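Local atomic coordinates of conserved hypothetical protein (Shewanella loihica, PDB entry 2GPI), a protein that is of unknown function, belongs to the DUF1488 family and may take part in transcriptional regulation of the shikimate pathway. Residues 11-16 with 20-25; 40-43 with 47-50; 45-48 with 53-56; 78-81 with 85-88. All coordinates share one frame; numbering follows the deposited sequence. Where two conformers were deposited one is given.

Contact 1: 11-16 with 20-25; sequences QLTWDV and AIHFTA
Ala20 grips Asp15 through both backbone groups: Asp15 N donates to Ala20 O at 2.9 Å, almost linearly, and Ala20 N returns a longer bond to Asp15 O. The same Ala20 O lies under one face of the Trp14 indole, 3.6 Å from CE3 and offset toward the rim. With CG anti to the backbone N (chi1 -169°), the indole is laid over the Ala20 carbonyl. Ile21 then crosses the indole at about a right angle, its CD1 meeting the ring edge at CE3 (3.7 Å). His22 pairs with Thr13 by two backbone bonds, His22 N to Thr13 O being the shorter at 2.7 Å; its side chain runs beside that of Thr13 and points the same way, while NE2 bonds Asp33. At Phe23 the CB touches Leu12 CD2 in the conformer given for Leu12, and the ring leads off toward Phe59. Thr24 OG1 accepts Gln11 N at 3.2 Å and also bonds Thr9, extending the pairing by a side chain where backbone bonding between 11-16 and 20-25 has stopped. Hydrogen-bonded pairs at Thr13-His22 and Asp15-Ala20, with the non-hydrogen-bonded Trp14-Ile21 between them, define an antiparallel beta hairpin, its two short strands running at 130° to each other, well twisted from strict antiparallel.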
# COMPACT_ATOMS: atom_id res chain seq x y z
N GLN A 11 -5.47 -3.85 -7.52
CA GLN A 11 -5.66 -5.24 -7.12
C GLN A 11 -5.43 -5.22 -5.61
O GLN A 11 -4.31 -5.11 -5.13
CB GLN A 11 -4.69 -6.15 -7.91
CG GLN A 11 -4.93 -6.09 -9.42
CD GLN A 11 -3.97 -6.96 -10.22
OE1 GLN A 11 -3.26 -7.79 -9.66
NE2 GLN A 11 -3.97 -6.78 -11.54
N LEU A 12 -6.54 -5.17 -4.87
CA LEU A 12 -6.54 -4.97 -3.42
C LEU A 12 -6.98 -6.26 -2.78
O LEU A 12 -8.07 -6.76 -3.07
CB LEU A 12 -7.45 -3.81 -3.01
CG LEU A 12 -7.22 -2.51 -3.81
CD1 LEU A 12 -8.34 -1.49 -3.54
CD2 LEU A 12 -5.84 -1.93 -3.61
N THR A 13 -6.09 -6.83 -1.96
CA THR A 13 -6.35 -8.12 -1.25
C THR A 13 -5.79 -8.05 0.19
O THR A 13 -4.96 -7.22 0.52
CB THR A 13 -5.74 -9.28 -2.04
OG1 THR A 13 -4.31 -9.11 -2.15
CG2 THR A 13 -6.35 -9.35 -3.43
N TRP A 14 -6.26 -8.95 1.03
CA TRP A 14 -5.65 -9.24 2.32
C TRP A 14 -4.63 -10.38 2.23
O TRP A 14 -4.92 -11.48 1.66
CB TRP A 14 -6.71 -9.57 3.38
CG TRP A 14 -6.15 -9.60 4.81
CD1 TRP A 14 -5.81 -10.71 5.53
CD2 TRP A 14 -5.84 -8.47 5.64
NE1 TRP A 14 -5.33 -10.35 6.75
CE2 TRP A 14 -5.34 -8.99 6.87
CE3 TRP A 14 -5.98 -7.10 5.51
CZ2 TRP A 14 -4.95 -8.16 7.93
CZ3 TRP A 14 -5.60 -6.26 6.59
CH2 TRP A 14 -5.06 -6.80 7.76
N ASP A 15 -3.47 -10.16 2.80
CA ASP A 15 -2.42 -11.14 2.87
C ASP A 15 -2.35 -11.65 4.31
O ASP A 15 -1.90 -10.94 5.23
CB ASP A 15 -1.12 -10.49 2.38
CG ASP A 15 0.08 -11.42 2.43
OD1 ASP A 15 0.11 -12.41 3.19
OD2 ASP A 15 1.03 -11.12 1.67
N VAL A 16 -2.86 -12.87 4.54
CA VAL A 16 -2.85 -13.41 5.92
C VAL A 16 -1.42 -13.71 6.48
O VAL A 16 -1.23 -13.68 7.67
CB VAL A 16 -3.76 -14.65 6.07
CG1 VAL A 16 -5.25 -14.31 5.81
CG2 VAL A 16 -3.28 -15.76 5.14
N ALA A 20 -1.65 -7.87 6.28
CA ALA A 20 -1.48 -6.61 5.56
C ALA A 20 -2.47 -6.53 4.42
O ALA A 20 -2.85 -7.56 3.86
CB ALA A 20 -0.05 -6.53 5.01
N ILE A 21 -2.87 -5.32 4.03
CA ILE A 21 -3.46 -5.10 2.74
C ILE A 21 -2.34 -5.10 1.69
O ILE A 21 -1.33 -4.40 1.82
CB ILE A 21 -4.25 -3.78 2.64
CG1 ILE A 21 -5.59 -3.85 3.45
CG2 ILE A 21 -4.55 -3.40 1.14
CD1 ILE A 21 -6.64 -4.68 2.78
N HIS A 22 -2.55 -5.91 0.69
CA HIS A 22 -1.66 -6.02 -0.46
C HIS A 22 -2.31 -5.20 -1.61
O HIS A 22 -3.47 -5.46 -2.02
CB HIS A 22 -1.43 -7.51 -0.78
CG HIS A 22 -0.71 -7.78 -2.10
ND1 HIS A 22 -0.74 -9.01 -2.73
CD2 HIS A 22 0.10 -6.99 -2.86
CE1 HIS A 22 0.00 -8.96 -3.83
NE2 HIS A 22 0.52 -7.74 -3.94
N PHE A 23 -1.55 -4.25 -2.14
CA PHE A 23 -2.02 -3.43 -3.25
C PHE A 23 -0.90 -3.39 -4.31
O PHE A 23 0.23 -3.67 -4.02
CB PHE A 23 -2.54 -2.05 -2.87
CG PHE A 23 -1.54 -1.13 -2.18
CD1 PHE A 23 -1.14 -1.34 -0.87
CD2 PHE A 23 -1.02 -0.05 -2.85
CE1 PHE A 23 -0.28 -0.44 -0.25
CE2 PHE A 23 -0.14 0.84 -2.22
CZ PHE A 23 0.23 0.64 -0.95
N THR A 24 -1.26 -3.08 -5.52
CA THR A 24 -0.36 -3.24 -6.64
C THR A 24 -0.05 -1.91 -7.35
O THR A 24 -0.90 -1.05 -7.52
CB THR A 24 -0.95 -4.21 -7.67
OG1 THR A 24 -2.30 -3.79 -7.98
CG2 THR A 24 -0.98 -5.63 -7.12
N ALA A 25 1.22 -1.75 -7.71
CA ALA A 25 1.66 -0.67 -8.58
C ALA A 25 2.30 -1.34 -9.77
O ALA A 25 2.61 -2.52 -9.75
CB ALA A 25 2.67 0.22 -7.90

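Contact 2: 40-43 with 47-50; sequences VLEH and EKIN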
# COMPACT_ATOMS: atom_id res chain seq x y z
N VAL A 40 -0.54 -0.41 10.91
CA VAL A 40 -0.35 0.88 10.26
C VAL A 40 -1.71 1.47 9.86
O VAL A 40 -2.02 2.66 10.09
CB VAL A 40 0.60 0.80 9.04
CG1 VAL A 40 0.75 2.19 8.39
CG2 VAL A 40 1.97 0.31 9.50
N LEU A 41 -2.53 0.63 9.27
CA LEU A 41 -3.85 1.04 8.85
C LEU A 41 -4.77 1.37 10.02
O LEU A 41 -5.52 2.32 9.94
CB LEU A 41 -4.47 -0.07 8.00
CG LEU A 41 -5.69 0.26 7.18
CD1 LEU A 41 -5.49 1.52 6.33
CD2 LEU A 41 -6.03 -1.03 6.27
N GLU A 42 -4.69 0.60 11.10
CA GLU A 42 -5.45 0.89 12.33
C GLU A 42 -5.09 2.24 12.94
O GLU A 42 -5.99 3.01 13.34
CB GLU A 42 -5.25 -0.20 13.38
CG GLU A 42 -5.91 -1.52 12.92
CD GLU A 42 -5.69 -2.69 13.90
OE1 GLU A 42 -4.63 -2.71 14.58
OE2 GLU A 42 -6.57 -3.57 14.00
N HIS A 43 -3.79 2.51 13.04
CA HIS A 43 -3.32 3.82 13.54
C HIS A 43 -3.79 4.96 12.62
O HIS A 43 -4.31 5.95 13.08
CB HIS A 43 -1.79 3.89 13.65
CG HIS A 43 -1.20 3.07 14.76
ND1 HIS A 43 -1.46 3.30 16.10
CD2 HIS A 43 -0.27 2.08 14.73
CE1 HIS A 43 -0.76 2.44 16.84
NE2 HIS A 43 -0.03 1.70 16.03
N GLU A 47 -8.92 3.25 14.18
CA GLU A 47 -9.94 2.20 14.25
C GLU A 47 -9.28 0.83 14.24
O GLU A 47 -8.42 0.55 13.38
CB GLU A 47 -10.83 2.33 13.00
CG GLU A 47 -12.03 1.46 12.92
CD GLU A 47 -12.93 1.85 11.75
OE1 GLU A 47 -13.11 3.08 11.49
OE2 GLU A 47 -13.48 0.94 11.08
N LYS A 48 -9.73 -0.04 15.11
CA LYS A 48 -9.26 -1.41 15.08
C LYS A 48 -10.04 -2.24 14.02
O LYS A 48 -11.23 -2.02 13.82
CB LYS A 48 -9.31 -2.00 16.45
CG LYS A 48 -8.27 -1.30 17.33
CD LYS A 48 -8.06 -1.96 18.66
CE LYS A 48 -7.15 -1.10 19.53
NZ LYS A 48 -7.80 0.18 19.87
N ILE A 49 -9.31 -3.10 13.33
CA ILE A 49 -9.81 -3.90 12.22
C ILE A 49 -10.20 -5.26 12.71
O ILE A 49 -9.38 -5.95 13.35
CB ILE A 49 -8.72 -4.10 11.10
CG1 ILE A 49 -8.58 -2.85 10.25
CG2 ILE A 49 -9.07 -5.26 10.19
CD1 ILE A 49 -7.30 -2.76 9.41
N ASN A 50 -11.42 -5.68 12.42
CA ASN A 50 -11.88 -7.02 12.83
C ASN A 50 -12.57 -7.80 11.71
O ASN A 50 -13.10 -8.87 11.97
CB ASN A 50 -12.82 -6.92 14.02
CG ASN A 50 -13.96 -5.97 13.78
OD1 ASN A 50 -14.61 -6.00 12.74
ND2 ASN A 50 -14.16 -5.05 14.74
O HOH W 1 -7.28 -5.37 15.91
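Glu42 carries most of this contact, bonding the 47-50 chain with both its backbone and its carboxylate. Its backbone O accepts Glu47 N at 3.1 Å, and its side chain then runs beside the departing chain: CG sits anti to the carbonyl carbon (chi1 -68°) and the rest is extended (chi2 177°), which carries OE2 to Ile49 N at 2.9 Å. That bond is almost straight at the hydrogen (175°), and the amide meets OE2 on its anti side, moderately out of the carboxylate plane. On the way, Glu42 CB and CG pass Glu47 O, CG at 3.3 Å. OE2 is gripped further by Gln38 NE2 and by a water that donates to it at 2.7 Å and makes a weak bond to Ile49 O. Several donors converging on one oxygen would probably favour the charged carboxylate and limit its rotation.

The apolar half is carried by Ile49, whose side chain crosses that of Leu41 at about a right angle, CD1 against Leu41 CD2 at 3.8 Å. The same CD1 lies 4.0 Å from Glu42 CG, so the methyl touches the aliphatic part of the glutamate as well. The contact thus joins the middle of helix 38-45 to the chain that follows it, while Ile49 also packs on Ala55 and Leu58 of helix 52-61, and Leu41 CD2 meets Ile21 of strand 20-27.

Contact 3: 45-48 with 53-56; sequences AAEK and EQAL
Gln54 of helix 52-61 reaches back to Glu47 and Lys48, where the chain leaves the Schellman motif that closes helix 38-45, Ala46, at positive phi, being its C-prime residue. The close part of the contact is one amide nitrogen: Gln54 NE2 donates to Glu47 OE2 at 2.8 Å and to Lys48 O, also at 2.8 Å. The two bonds differ in quality. Toward Glu47 the N-H points well (163°), the acceptor lies near the amide plane, and OE2 offers its anti lone pair; toward Lys48 the bond is more bent (143°) and tilted from both the amide and the carbonyl planes. Glu47 and Gln54 arrive from opposite directions on extended chains, each with CG anti to its own backbone N (chi1 -174° for Glu47), and their flat ends are nearly coplanar.

Around this node the contact is loose. The nearest pair of CA atoms, Lys48 and Ala55, is 9.2 Å apart, and CB of the exposed Lys48 points away from helix 52-61. Replacing Gln54 with a leucine would probably leave Glu47 OE2 and Lys48 O without this shared donor and let the Glu47 carboxylate turn. The amide's other end is also engaged, Gln54 OE1 accepting the backbone N of Asn50.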
# COMPACT_ATOMS: atom_id res chain seq x y z
N ALA A 45 -6.35 5.10 10.52
CA ALA A 45 -7.80 5.25 10.60
C ALA A 45 -8.34 5.55 11.99
O ALA A 45 -9.51 5.90 12.13
CB ALA A 45 -8.49 3.95 10.06
N ALA A 46 -7.50 5.36 13.04
CA ALA A 46 -7.96 5.44 14.45
C ALA A 46 -9.12 4.47 14.69
O ALA A 46 -10.13 4.80 15.36
CB ALA A 46 -8.30 6.90 14.84
N GLU A 47 -8.92 3.25 14.18
CA GLU A 47 -9.94 2.20 14.25
C GLU A 47 -9.28 0.83 14.24
O GLU A 47 -8.42 0.55 13.38
CB GLU A 47 -10.83 2.33 13.00
CG GLU A 47 -12.03 1.46 12.92
CD GLU A 47 -12.93 1.85 11.75
OE1 GLU A 47 -13.11 3.08 11.49
OE2 GLU A 47 -13.48 0.94 11.08
N LYS A 48 -9.73 -0.04 15.11
CA LYS A 48 -9.26 -1.41 15.08
C LYS A 48 -10.04 -2.24 14.02
O LYS A 48 -11.23 -2.02 13.82
CB LYS A 48 -9.31 -2.00 16.45
CG LYS A 48 -8.27 -1.30 17.33
CD LYS A 48 -8.06 -1.96 18.66
CE LYS A 48 -7.15 -1.10 19.53
NZ LYS A 48 -7.80 0.18 19.87
N GLU A 53 -13.58 -7.01 5.22
CA GLU A 53 -14.37 -6.02 4.47
C GLU A 53 -14.05 -4.60 4.98
O GLU A 53 -13.88 -3.63 4.21
CB GLU A 53 -15.88 -6.34 4.53
CG GLU A 53 -16.68 -5.31 3.79
CD GLU A 53 -18.16 -5.64 3.61
OE1 GLU A 53 -18.67 -6.63 4.20
OE2 GLU A 53 -18.80 -4.88 2.84
N GLN A 54 -14.01 -4.49 6.28
CA GLN A 54 -13.63 -3.26 6.98
C GLN A 54 -12.21 -2.83 6.62
O GLN A 54 -11.94 -1.65 6.36
CB GLN A 54 -13.78 -3.50 8.49
CG GLN A 54 -13.40 -2.30 9.31
CD GLN A 54 -13.06 -2.70 10.75
OE1 GLN A 54 -12.99 -3.90 11.07
NE2 GLN A 54 -12.87 -1.69 11.63
N ALA A 55 -11.27 -3.78 6.59
CA ALA A 55 -9.89 -3.52 6.19
C ALA A 55 -9.83 -2.87 4.82
O ALA A 55 -9.17 -1.85 4.64
CB ALA A 55 -8.97 -4.81 6.25
N LEU A 56 -10.55 -3.46 3.86
CA LEU A 56 -10.55 -2.94 2.49
C LEU A 56 -11.23 -1.56 2.47
O LEU A 56 -10.78 -0.64 1.80
CB LEU A 56 -11.28 -3.88 1.54
CG LEU A 56 -11.53 -3.29 0.16
CD1 LEU A 56 -10.19 -2.98 -0.47
CD2 LEU A 56 -12.34 -4.25 -0.75

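Contact 4: 78-81 with 85-88; sequences AFDV and IQVE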
# COMPACT_ATOMS: atom_id res chain seq x y z
N ALA A 78 12.99 2.69 -1.96
CA ALA A 78 12.83 2.13 -0.62
C ALA A 78 12.17 0.76 -0.70
O ALA A 78 11.11 0.50 -0.12
CB ALA A 78 12.03 3.11 0.28
N PHE A 79 12.77 -0.11 -1.49
CA PHE A 79 12.31 -1.50 -1.65
C PHE A 79 12.92 -2.33 -0.55
O PHE A 79 14.07 -2.08 -0.13
CB PHE A 79 12.79 -2.04 -2.97
CG PHE A 79 12.10 -1.44 -4.15
CD1 PHE A 79 12.49 -0.22 -4.68
CD2 PHE A 79 11.00 -2.06 -4.66
CE1 PHE A 79 11.82 0.30 -5.78
CE2 PHE A 79 10.37 -1.59 -5.72
CZ PHE A 79 10.75 -0.40 -6.30
N ASP A 80 12.17 -3.33 -0.10
CA ASP A 80 12.60 -4.23 0.94
C ASP A 80 13.39 -5.40 0.41
O ASP A 80 13.67 -5.47 -0.79
CB ASP A 80 11.45 -4.62 1.86
CG ASP A 80 10.49 -5.62 1.28
OD1 ASP A 80 10.75 -6.21 0.21
OD2 ASP A 80 9.43 -5.84 1.93
N VAL A 81 13.87 -6.28 1.30
CA VAL A 81 14.70 -7.40 0.85
C VAL A 81 13.99 -8.47 -0.00
O VAL A 81 14.62 -9.42 -0.45
CB VAL A 81 15.43 -8.10 2.02
CG1 VAL A 81 16.45 -7.14 2.64
CG2 VAL A 81 14.41 -8.66 3.02
N ILE A 85 7.30 -3.04 -1.52
CA ILE A 85 7.19 -1.73 -0.93
C ILE A 85 6.29 -1.86 0.32
O ILE A 85 5.18 -2.35 0.24
CB ILE A 85 6.59 -0.70 -1.89
CG1 ILE A 85 7.54 -0.41 -3.08
CG2 ILE A 85 6.15 0.60 -1.15
CD1 ILE A 85 8.77 0.45 -2.71
N GLN A 86 6.84 -1.49 1.47
CA GLN A 86 6.09 -1.52 2.74
C GLN A 86 5.81 -0.10 3.18
O GLN A 86 6.74 0.66 3.49
CB GLN A 86 6.89 -2.23 3.83
CG GLN A 86 7.34 -3.65 3.51
CD GLN A 86 6.23 -4.68 3.56
OE1 GLN A 86 5.28 -4.58 4.34
NE2 GLN A 86 6.35 -5.70 2.72
N VAL A 87 4.53 0.27 3.25
CA VAL A 87 4.13 1.58 3.71
C VAL A 87 4.04 1.52 5.23
O VAL A 87 3.23 0.80 5.78
CB VAL A 87 2.79 1.98 3.11
CG1 VAL A 87 2.27 3.26 3.82
CG2 VAL A 87 2.90 2.16 1.59
N GLU A 88 4.95 2.24 5.88
CA GLU A 88 5.09 2.16 7.36
C GLU A 88 4.53 3.39 8.07
O GLU A 88 4.24 3.32 9.26
CB GLU A 88 6.56 1.91 7.67
CG GLU A 88 6.91 0.50 7.19
CD GLU A 88 8.31 0.11 7.41
OE1 GLU A 88 9.21 0.91 7.09
OE2 GLU A 88 8.50 -1.03 7.88
O HOH W 2 9.58 -0.58 1.72
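The backbones of 78-81 and 85-88 come closest at Phe79 and Ile85, whose CA atoms are 5.2 Å apart, and a water bridges the residue before Phe79 and the residue after Ile85, donating to Ala78 O at 2.6 Å and accepting from Gln86 N at 2.9 Å. The water thus links a loop carbonyl to a strand amide where the two chains make no direct backbone bond.

The apolar side of the contact is a CH-pi interaction. Ile85 CD1 sits over the centre of the Phe79 ring, 3.9 Å from the centroid and only 10° off the normal, and the same methyl touches Ala78 O at 3.5 Å. Ile85 CB points away from the loop, but with CG1 anti to the carbonyl carbon and a further bend at chi2 (-74°) the chain turns CD1 back to the ring. Ile85 also packs on Ile32 and Leu73, between strand 30-37 and helix 63-75.

On the polar side, Gln86 in the conformer given bends at chi2 and brings NE2 to Asp80 OD2 at 3.2 Å, a rather bent bond (146°) that meets the oxygen nearly along its C-O axis. The other carboxylate oxygen, OD1, accepts the backbone N of Gln82 and of His84. An alanine in place of Asp80 would probably leave these two loop amides, and Gln86 NE2, without the carboxylate that takes them on its two oxygens, costing the glutamine one of its holds. With a water in place of a direct backbone bond and one bent side-chain bond, the loop is probably held loosely to strand 85-87 on its polar side, and Ile85 against the Phe79 ring supplies the apolar contact.

How the contacts relate
Contact 1 lies nearest the centre of the chain and is partly buried, whereas contacts 2, 3 and 4 are surface contacts. Regular strand pairing dominates contact 1; the others add carboxylate or amide bonds, with a water and some apolar packing in both contacts 2 and 4. Contacts 2 and 3 share Glu47 and Lys48, their centres only 5 Å apart, and together tie helices 38-45 and 52-61 to the connection between them. Contact 1 touches both, through Ile21 on Leu41 and Trp14 on Ala55. Contact 4 reaches the same sheet as contact 1 through strand 85-87, and Phe23 meets Val87, but it lies across the chain's centre from contact 3, nearest atoms about 11 Å apart.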